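Local coordinates for protein methyltransferase (Streptomyces regensis, PDB 5N5D) that probably transfers a methyl group from S-adenosylmethionine to a hydroxyl oxygen of an intermediate in the biosynthesis of tomaymycin, at residues R63-I68 with G87-I92; P136-F141 with L159-A164; F141-K146 with V167-V172. All coordinates share one frame; numbering follows the deposited sequence.

Interaction 1. Residues R63-I68 with G87-I92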
# COMPACT_ATOMS: atom_id res chain seq x y z
N ARG A 63 -4.90 -6.92 15.88
CA ARG A 63 -4.89 -8.04 16.81
C ARG A 63 -5.71 -9.22 16.31
O ARG A 63 -5.40 -10.36 16.66
CB ARG A 63 -5.43 -7.58 18.17
CG ARG A 63 -5.49 -8.65 19.24
CD ARG A 63 -5.88 -8.04 20.59
NE ARG A 63 -6.09 -9.06 21.62
CZ ARG A 63 -7.27 -9.61 21.93
NH1 ARG A 63 -8.37 -9.23 21.29
NH2 ARG A 63 -7.34 -10.53 22.88
N ARG A 64 -6.74 -8.97 15.51
CA ARG A 64 -7.54 -10.02 14.92
C ARG A 64 -7.61 -9.78 13.42
O ARG A 64 -7.99 -8.69 12.99
CB ARG A 64 -8.95 -10.07 15.51
CG ARG A 64 -9.01 -10.40 16.99
CD ARG A 64 -10.43 -10.76 17.40
NE ARG A 64 -10.63 -10.71 18.85
CZ ARG A 64 -10.25 -11.66 19.70
NH1 ARG A 64 -9.63 -12.75 19.25
NH2 ARG A 64 -10.48 -11.52 21.00
N ILE A 65 -7.26 -10.79 12.64
CA ILE A 65 -7.24 -10.69 11.19
C ILE A 65 -8.09 -11.81 10.61
O ILE A 65 -8.02 -12.96 11.07
CB ILE A 65 -5.80 -10.77 10.64
CG1 ILE A 65 -4.94 -9.66 11.24
CG2 ILE A 65 -5.81 -10.70 9.12
CD1 ILE A 65 -3.47 -9.73 10.86
N LEU A 66 -8.88 -11.48 9.59
CA LEU A 66 -9.68 -12.45 8.85
C LEU A 66 -9.13 -12.58 7.44
O LEU A 66 -8.92 -11.56 6.77
CB LEU A 66 -11.15 -12.03 8.81
CG LEU A 66 -12.08 -12.83 7.90
CD1 LEU A 66 -12.18 -14.29 8.35
CD2 LEU A 66 -13.45 -12.18 7.86
N GLU A 67 -8.88 -13.81 7.00
CA GLU A 67 -8.41 -14.08 5.65
C GLU A 67 -9.39 -15.02 4.96
O GLU A 67 -9.73 -16.07 5.50
CB GLU A 67 -7.02 -14.71 5.67
CG GLU A 67 -6.51 -15.16 4.31
CD GLU A 67 -5.10 -15.72 4.39
OE1 GLU A 67 -4.91 -16.76 5.05
OE2 GLU A 67 -4.19 -15.09 3.81
N ILE A 68 -9.82 -14.64 3.76
CA ILE A 68 -10.72 -15.44 2.95
C ILE A 68 -9.89 -15.96 1.78
O ILE A 68 -9.57 -15.21 0.85
CB ILE A 68 -11.93 -14.64 2.48
CG1 ILE A 68 -12.65 -14.03 3.68
CG2 ILE A 68 -12.88 -15.53 1.69
CD1 ILE A 68 -13.72 -13.03 3.34
N GLY A 87 -2.95 -12.27 19.60
CA GLY A 87 -3.71 -12.07 18.38
C GLY A 87 -4.22 -13.37 17.78
O GLY A 87 -3.90 -14.48 18.23
N ARG A 88 -5.03 -13.24 16.73
CA ARG A 88 -5.51 -14.41 16.01
C ARG A 88 -5.73 -14.07 14.55
O ARG A 88 -6.22 -12.98 14.22
CB ARG A 88 -6.80 -14.97 16.62
CG ARG A 88 -7.20 -16.32 16.02
CD ARG A 88 -7.59 -17.34 17.08
NE ARG A 88 -8.90 -17.05 17.67
CZ ARG A 88 -9.09 -16.42 18.83
NH1 ARG A 88 -10.33 -16.22 19.27
NH2 ARG A 88 -8.06 -16.01 19.56
N LEU A 89 -5.35 -15.00 13.69
CA LEU A 89 -5.70 -15.02 12.28
C LEU A 89 -6.74 -16.10 12.07
O LEU A 89 -6.50 -17.28 12.39
CB LEU A 89 -4.47 -15.29 11.41
CG LEU A 89 -4.76 -15.51 9.93
CD1 LEU A 89 -5.31 -14.25 9.29
CD2 LEU A 89 -3.52 -16.00 9.20
N VAL A 90 -7.91 -15.71 11.58
CA VAL A 90 -8.94 -16.66 11.19
C VAL A 90 -8.89 -16.74 9.67
O VAL A 90 -9.03 -15.72 8.99
CB VAL A 90 -10.33 -16.20 11.67
CG1 VAL A 90 -11.40 -17.20 11.26
CG2 VAL A 90 -10.32 -16.03 13.19
N THR A 91 -8.66 -17.94 9.13
CA THR A 91 -8.52 -18.08 7.69
C THR A 91 -9.41 -19.20 7.18
O THR A 91 -9.61 -20.21 7.86
CB THR A 91 -7.04 -18.29 7.30
OG1 THR A 91 -6.93 -18.29 5.87
CG2 THR A 91 -6.49 -19.59 7.89
N ILE A 92 -9.94 -19.00 5.98
CA ILE A 92 -10.96 -19.87 5.38
C ILE A 92 -10.46 -20.39 4.04
O ILE A 92 -9.98 -19.63 3.20
CB ILE A 92 -12.29 -19.12 5.16
CG1 ILE A 92 -12.78 -18.48 6.46
CG2 ILE A 92 -13.33 -20.08 4.58
CD1 ILE A 92 -13.98 -17.56 6.27
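E67 and T91 meet at the buried end of two parallel neighbouring strands, 64-68 and 88-92. With helix 74-80 between them in the chain, the strands form the first beta-alpha-beta unit of the Rossmann-like methyltransferase fold. Their axes approach to 4.7 Å at 14°. I65 and E67 reach across by both N and O, so a ladder of five backbone hydrogen bonds runs from R63 O to I92 N. The bond from V90 N to I65 O is 2.8 Å and nearly straight at 167°.

The packing is closest along the middle and the C-terminal half. On the face of I65, L89, E67 and T91, I65 CG2 touches L89 CD1 at 3.6 Å, and the two side chains meet at a slant. On the face of L66, V90 and I92, the contacts are wider. L66 CD1 lies 4.2 Å from V90 CG1 and also nears I92 CD1. F137 comes against L66 and V90 on this face.

The N-terminal end is looser and partly exposed. R64 and R88 run alongside each other. Their guanidinium planes are turned 71° apart, and R64 NH1 stands over one face of the R88 group, 3.5 Å from R88 NH1. Like charges this close probably repel. R88 NE has a weak, long ion pair with E116, and R63 is held by a salt bridge to D86.

At the other end the polar groups are buried but well supplied. E67 OE2 bonds to S75, OE1 also takes S76, and S-adenosylmethionine touches this side chain. T91 OG1, anti to its backbone N, bonds to T70 as well. T91 OG1 donates to the anti lone pair of E67 OE1 over 2.7 Å.

Interaction 2. Residues P136-F141 with L159-A164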
# COMPACT_ATOMS: atom_id res chain seq x y z
N PRO A 136 -14.78 -8.47 16.78
CA PRO A 136 -14.50 -7.78 15.52
C PRO A 136 -13.06 -7.93 15.05
O PRO A 136 -12.13 -7.97 15.86
CB PRO A 136 -14.79 -6.32 15.87
CG PRO A 136 -14.37 -6.22 17.30
CD PRO A 136 -14.71 -7.55 17.93
N PHE A 137 -12.90 -8.00 13.73
CA PHE A 137 -11.59 -8.04 13.11
C PHE A 137 -11.07 -6.62 12.87
O PHE A 137 -11.84 -5.70 12.60
CB PHE A 137 -11.66 -8.80 11.79
CG PHE A 137 -11.97 -10.26 11.96
CD1 PHE A 137 -10.97 -11.13 12.35
CD2 PHE A 137 -13.24 -10.75 11.73
CE1 PHE A 137 -11.23 -12.47 12.52
CE2 PHE A 137 -13.51 -12.10 11.90
CZ PHE A 137 -12.50 -12.97 12.30
N ASP A 138 -9.76 -6.47 13.00
CA ASP A 138 -9.06 -5.23 12.69
C ASP A 138 -8.62 -5.15 11.23
O ASP A 138 -8.34 -4.06 10.74
CB ASP A 138 -7.82 -5.09 13.58
CG ASP A 138 -8.16 -5.12 15.05
OD1 ASP A 138 -9.05 -4.35 15.47
OD2 ASP A 138 -7.56 -5.93 15.79
N MET A 139 -8.54 -6.29 10.55
CA MET A 139 -8.10 -6.34 9.17
C MET A 139 -8.74 -7.55 8.52
O MET A 139 -8.88 -8.60 9.15
CB MET A 139 -6.57 -6.42 9.07
CG MET A 139 -6.05 -6.53 7.65
SD MET A 139 -4.26 -6.30 7.62
CE MET A 139 -3.90 -6.58 5.89
N VAL A 140 -9.13 -7.39 7.25
CA VAL A 140 -9.69 -8.47 6.45
C VAL A 140 -8.94 -8.51 5.13
O VAL A 140 -8.81 -7.49 4.45
CB VAL A 140 -11.19 -8.28 6.19
CG1 VAL A 140 -11.75 -9.46 5.44
CG2 VAL A 140 -11.93 -8.06 7.50
N PHE A 141 -8.46 -9.69 4.75
CA PHE A 141 -7.85 -9.92 3.45
C PHE A 141 -8.75 -10.85 2.65
O PHE A 141 -8.99 -12.00 3.06
CB PHE A 141 -6.44 -10.52 3.60
CG PHE A 141 -5.73 -10.76 2.28
CD1 PHE A 141 -5.76 -9.81 1.27
CD2 PHE A 141 -5.03 -11.93 2.08
CE1 PHE A 141 -5.09 -10.05 0.07
CE2 PHE A 141 -4.36 -12.16 0.89
CZ PHE A 141 -4.39 -11.21 -0.12
N LEU A 159 -18.29 -7.88 10.25
CA LEU A 159 -17.39 -8.55 11.18
C LEU A 159 -16.24 -7.67 11.64
O LEU A 159 -15.38 -8.15 12.38
CB LEU A 159 -16.82 -9.82 10.54
CG LEU A 159 -17.83 -10.91 10.15
CD1 LEU A 159 -17.16 -11.99 9.32
CD2 LEU A 159 -18.47 -11.51 11.39
N SER A 160 -16.19 -6.41 11.22
CA SER A 160 -15.08 -5.55 11.62
C SER A 160 -15.59 -4.37 12.43
O SER A 160 -16.58 -4.49 13.16
CB SER A 160 -14.28 -5.11 10.40
OG SER A 160 -15.02 -4.27 9.53
N ARG A 161 -14.91 -3.23 12.32
CA ARG A 161 -15.08 -2.14 13.27
C ARG A 161 -14.56 -0.88 12.61
O ARG A 161 -13.80 -0.95 11.64
CB ARG A 161 -14.31 -2.42 14.57
CG ARG A 161 -12.83 -2.73 14.33
CD ARG A 161 -12.16 -3.31 15.56
NE ARG A 161 -12.25 -2.42 16.72
CZ ARG A 161 -11.68 -2.67 17.89
NH1 ARG A 161 -11.82 -1.81 18.89
NH2 ARG A 161 -10.96 -3.77 18.07
N PRO A 162 -14.94 0.29 13.11
CA PRO A 162 -14.32 1.52 12.60
C PRO A 162 -12.81 1.46 12.78
O PRO A 162 -12.31 1.05 13.83
CB PRO A 162 -14.96 2.62 13.46
CG PRO A 162 -16.25 2.04 13.91
CD PRO A 162 -15.98 0.58 14.12
N GLY A 163 -12.10 1.85 11.73
CA GLY A 163 -10.65 1.76 11.69
C GLY A 163 -10.13 0.52 11.01
O GLY A 163 -8.94 0.46 10.67
N ALA A 164 -10.99 -0.48 10.79
CA ALA A 164 -10.54 -1.72 10.18
C ALA A 164 -10.09 -1.48 8.74
O ALA A 164 -10.62 -0.63 8.01
CB ALA A 164 -11.65 -2.76 10.20
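F137 N donates to L159 O across 2.8 Å, at 169° and in the plane of the carbonyl. It is the one backbone hydrogen bond between 136-141 and 159-164. P136, which follows a cis peptide bond, brings its CA to 3.3 Å from the same L159 O. Weaker CA-H...O contacts continue the pairing, from S160 CA to F137 O and from A164 CA to D138 O. Between these points R161 to A164 make a type II beta turn, closed by A164 N on R161 O. G163 takes the positive phi usual at the third position of such a turn.

The F137 and L159 side chains extend together. L159 CB meets the ring at its edge, in plane, 3.9 Å from F137 CD2. F137 O is buried with no hydrogen-bond partner. Carbon surrounds it: S160 CB lies 3.3 Å from F137 O, with R161 CG and A164 CB farther off.

R161 lies across the outer side. Its CG sits between the backbone N and the carbonyl carbon (chi1 55°), and the chain bends again at chi3. This lays CD near the P136 ring and takes NH2 to D138. R161 NH2 forms a salt bridge with D138 OD1 at 3.3 Å, and its hydrogen bond is weak, bent to 127°. The two planar groups are moderately tilted against each other. D138 OD2 is held more firmly, by the backbone N atoms of R63 and R64.

The contact closes the end of a beta-alpha-beta crossover in the Rossmann-like fold. L159 follows helix 149-158, and S160 OG bonds back to A156 O of that helix. The F137 ring also packs on R64 of strand 64-68. Beyond A164 the chain enters strand 165-169, which pairs with strand 139-142.

Interaction 3. Residues F141-K146 with V167-V172. With SAM (S-adenosylmethionine), chain H; SO4 (sulfate ion), chain J.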
# COMPACT_ATOMS: atom_id res chain seq x y z
N PHE A 141 -8.46 -9.69 4.75
CA PHE A 141 -7.85 -9.92 3.45
C PHE A 141 -8.75 -10.85 2.65
O PHE A 141 -8.99 -12.00 3.06
CB PHE A 141 -6.44 -10.52 3.60
CG PHE A 141 -5.73 -10.76 2.28
CD1 PHE A 141 -5.76 -9.81 1.27
CD2 PHE A 141 -5.03 -11.93 2.08
CE1 PHE A 141 -5.09 -10.05 0.07
CE2 PHE A 141 -4.36 -12.16 0.89
CZ PHE A 141 -4.39 -11.21 -0.12
N VAL A 142 -9.26 -10.36 1.53
CA VAL A 142 -10.18 -11.09 0.67
C VAL A 142 -9.39 -11.52 -0.56
O VAL A 142 -8.98 -10.69 -1.37
CB VAL A 142 -11.39 -10.24 0.28
CG1 VAL A 142 -12.38 -11.06 -0.54
CG2 VAL A 142 -12.04 -9.63 1.52
N ASP A 143 -9.20 -12.83 -0.71
CA ASP A 143 -8.39 -13.38 -1.78
C ASP A 143 -8.89 -14.79 -2.10
O ASP A 143 -8.14 -15.76 -2.06
CB ASP A 143 -6.92 -13.39 -1.38
CG ASP A 143 -6.00 -13.79 -2.52
OD1 ASP A 143 -6.40 -13.66 -3.71
OD2 ASP A 143 -4.86 -14.23 -2.23
N ALA A 144 -10.17 -14.91 -2.42
CA ALA A 144 -10.74 -16.20 -2.79
C ALA A 144 -11.34 -16.09 -4.18
O ALA A 144 -10.68 -15.62 -5.12
CB ALA A 144 -11.76 -16.65 -1.75
N ASN A 145 -12.59 -16.53 -4.35
CA ASN A 145 -13.25 -16.44 -5.64
C ASN A 145 -13.82 -15.04 -5.85
O ASN A 145 -14.29 -14.40 -4.91
CB ASN A 145 -14.35 -17.49 -5.73
CG ASN A 145 -15.37 -17.36 -4.62
OD1 ASN A 145 -15.02 -17.23 -3.45
ND2 ASN A 145 -16.64 -17.38 -5.00
N LYS A 146 -13.78 -14.58 -7.09
CA LYS A 146 -14.11 -13.18 -7.36
C LYS A 146 -15.61 -12.89 -7.43
O LYS A 146 -16.02 -11.79 -7.04
CB LYS A 146 -13.41 -12.74 -8.64
CG LYS A 146 -11.89 -12.66 -8.47
CD LYS A 146 -11.14 -12.75 -9.77
CE LYS A 146 -9.64 -12.58 -9.55
NZ LYS A 146 -9.07 -13.57 -8.59
N VAL A 167 -8.42 -5.39 2.57
CA VAL A 167 -7.66 -5.49 1.33
C VAL A 167 -8.30 -6.57 0.48
O VAL A 167 -8.51 -7.70 0.96
CB VAL A 167 -6.18 -5.81 1.59
CG1 VAL A 167 -5.44 -6.09 0.28
CG2 VAL A 167 -5.51 -4.66 2.34
N VAL A 168 -8.62 -6.24 -0.77
CA VAL A 168 -9.18 -7.18 -1.72
C VAL A 168 -8.17 -7.34 -2.85
O VAL A 168 -7.82 -6.35 -3.50
CB VAL A 168 -10.55 -6.72 -2.26
CG1 VAL A 168 -11.10 -7.74 -3.26
CG2 VAL A 168 -11.51 -6.48 -1.11
N ASP A 169 -7.70 -8.56 -3.07
CA ASP A 169 -6.72 -8.84 -4.10
C ASP A 169 -7.38 -9.11 -5.45
O ASP A 169 -8.55 -9.49 -5.54
CB ASP A 169 -5.83 -10.02 -3.71
CG ASP A 169 -4.45 -9.98 -4.36
OD1 ASP A 169 -4.13 -8.95 -5.01
OD2 ASP A 169 -3.68 -10.96 -4.22
N ASN A 170 -6.59 -8.88 -6.51
CA ASN A 170 -6.90 -9.32 -7.87
C ASN A 170 -8.15 -8.66 -8.44
O ASN A 170 -9.03 -9.31 -9.00
CB ASN A 170 -7.01 -10.85 -7.92
CG ASN A 170 -5.77 -11.55 -7.36
OD1 ASN A 170 -5.88 -12.42 -6.50
ND2 ASN A 170 -4.60 -11.14 -7.83
N VAL A 171 -8.20 -7.32 -8.35
CA VAL A 171 -9.38 -6.56 -8.74
C VAL A 171 -9.28 -6.00 -10.16
O VAL A 171 -10.17 -5.25 -10.57
CB VAL A 171 -9.67 -5.43 -7.74
CG1 VAL A 171 -9.98 -5.98 -6.36
CG2 VAL A 171 -8.52 -4.42 -7.70
N VAL A 172 -8.24 -6.33 -10.92
CA VAL A 172 -8.02 -5.70 -12.22
C VAL A 172 -8.52 -6.57 -13.37
O VAL A 172 -9.06 -6.05 -14.35
CB VAL A 172 -6.52 -5.35 -12.38
CG1 VAL A 172 -6.17 -5.06 -13.84
CG2 VAL A 172 -6.19 -4.14 -11.52
N SAM H . -4.25 -15.95 -0.13
CA SAM H . -3.38 -17.00 -0.71
C SAM H . -1.90 -16.51 -0.77
O SAM H . -1.72 -15.34 -1.17
OXT SAM H . -1.01 -17.31 -0.42
CB SAM H . -3.87 -17.39 -2.13
CG SAM H . -5.37 -17.65 -2.16
SD SAM H . -5.79 -18.28 -3.80
CE SAM H . -5.69 -16.81 -4.75
C5' SAM H . -7.61 -18.44 -3.73
C4' SAM H . -8.06 -19.53 -2.79
O4' SAM H . -9.47 -19.40 -2.49
C3' SAM H . -7.86 -20.96 -3.32
O3' SAM H . -7.07 -21.70 -2.40
C2' SAM H . -9.29 -21.49 -3.49
O2' SAM H . -9.39 -22.89 -3.22
C1' SAM H . -10.03 -20.69 -2.43
N9 SAM H . -11.47 -20.58 -2.64
C8 SAM H . -12.13 -20.41 -3.82
N7 SAM H . -13.42 -20.27 -3.70
C5 SAM H . -13.64 -20.36 -2.33
C6 SAM H . -14.80 -20.28 -1.54
N6 SAM H . -16.02 -20.08 -2.05
N1 SAM H . -14.66 -20.39 -0.20
C2 SAM H . -13.44 -20.59 0.30
N3 SAM H . -12.27 -20.69 -0.34
C4 SAM H . -12.44 -20.56 -1.67
S SO4 J . -12.72 -17.08 -9.48
O1 SO4 J . -12.35 -17.07 -10.89
O2 SO4 J . -11.85 -18.00 -8.75
O3 SO4 J . -12.57 -15.73 -8.94
O4 SO4 J . -14.11 -17.51 -9.34
O HOH W 1 -10.27 -11.57 -4.49
O HOH W 2 -3.19 -13.78 -4.27
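F141 and D143 both hold CG anti to the backbone N (chi1 -179° and -173°), and D169 does much the same. The F141 ring thereby lies beside D169, its CE1 3.9 Å from D169 CB. Its plane is 37° from the D169 carboxylate. D143 CB sits above one face of the ring, offset toward the rim. V167 CG1 touches CD1 of the same ring. An alanine in place of F141 would probably open a gap beside V167 CG1 and D169 CB and uncover one side of D143 CB.

Strands 139-142 and 165-169 are parallel neighbours, joined through helix 149-158 as a beta-alpha-beta crossover of the Rossmann-like fold. V142 N donates to V167 O at 2.8 Å and D169 N to V142 O at 3.0 Å. On the opposite face V142 CB meets V168 CG2.

Toward the C-terminal ends of the strands the contact becomes polar and reaches the cofactor. D143 OD2 accepts a hydrogen bond of 2.8 Å from the amino N of S-adenosylmethionine. Water 2 bridges D143 OD2 and D169 OD2. D143 OD1 and N170 OD1, two acceptors, stand 3.1 Å apart, while N170 ND2 turns to D217. K146 crosses N170 at about a right angle, bringing its CE to 3.4 Å from N170 O.

All three interactions reach one sheet, though 159-164 itself is loop. Strand 64-68 pairs with 88-93 on one side and with 139-142 on the other, where L66 O probably bonds to F141 N. F141 belongs to both 136-141 and 141-146. Interactions 1 and 3 are mostly buried, with parallel backbone bonding and apolar middles. The ladder of interaction 3 is short, and interaction 1 has arginines at its outer end. Both turn polar at the C-terminal strand ends, where E67 touches the cofactor and D143 bonds to it. Interaction 2 lies toward the opposite end, only partly buried. It relies on a single backbone bond, a weak salt bridge and carbon contacts, with L159 about 13 Å from the cofactor.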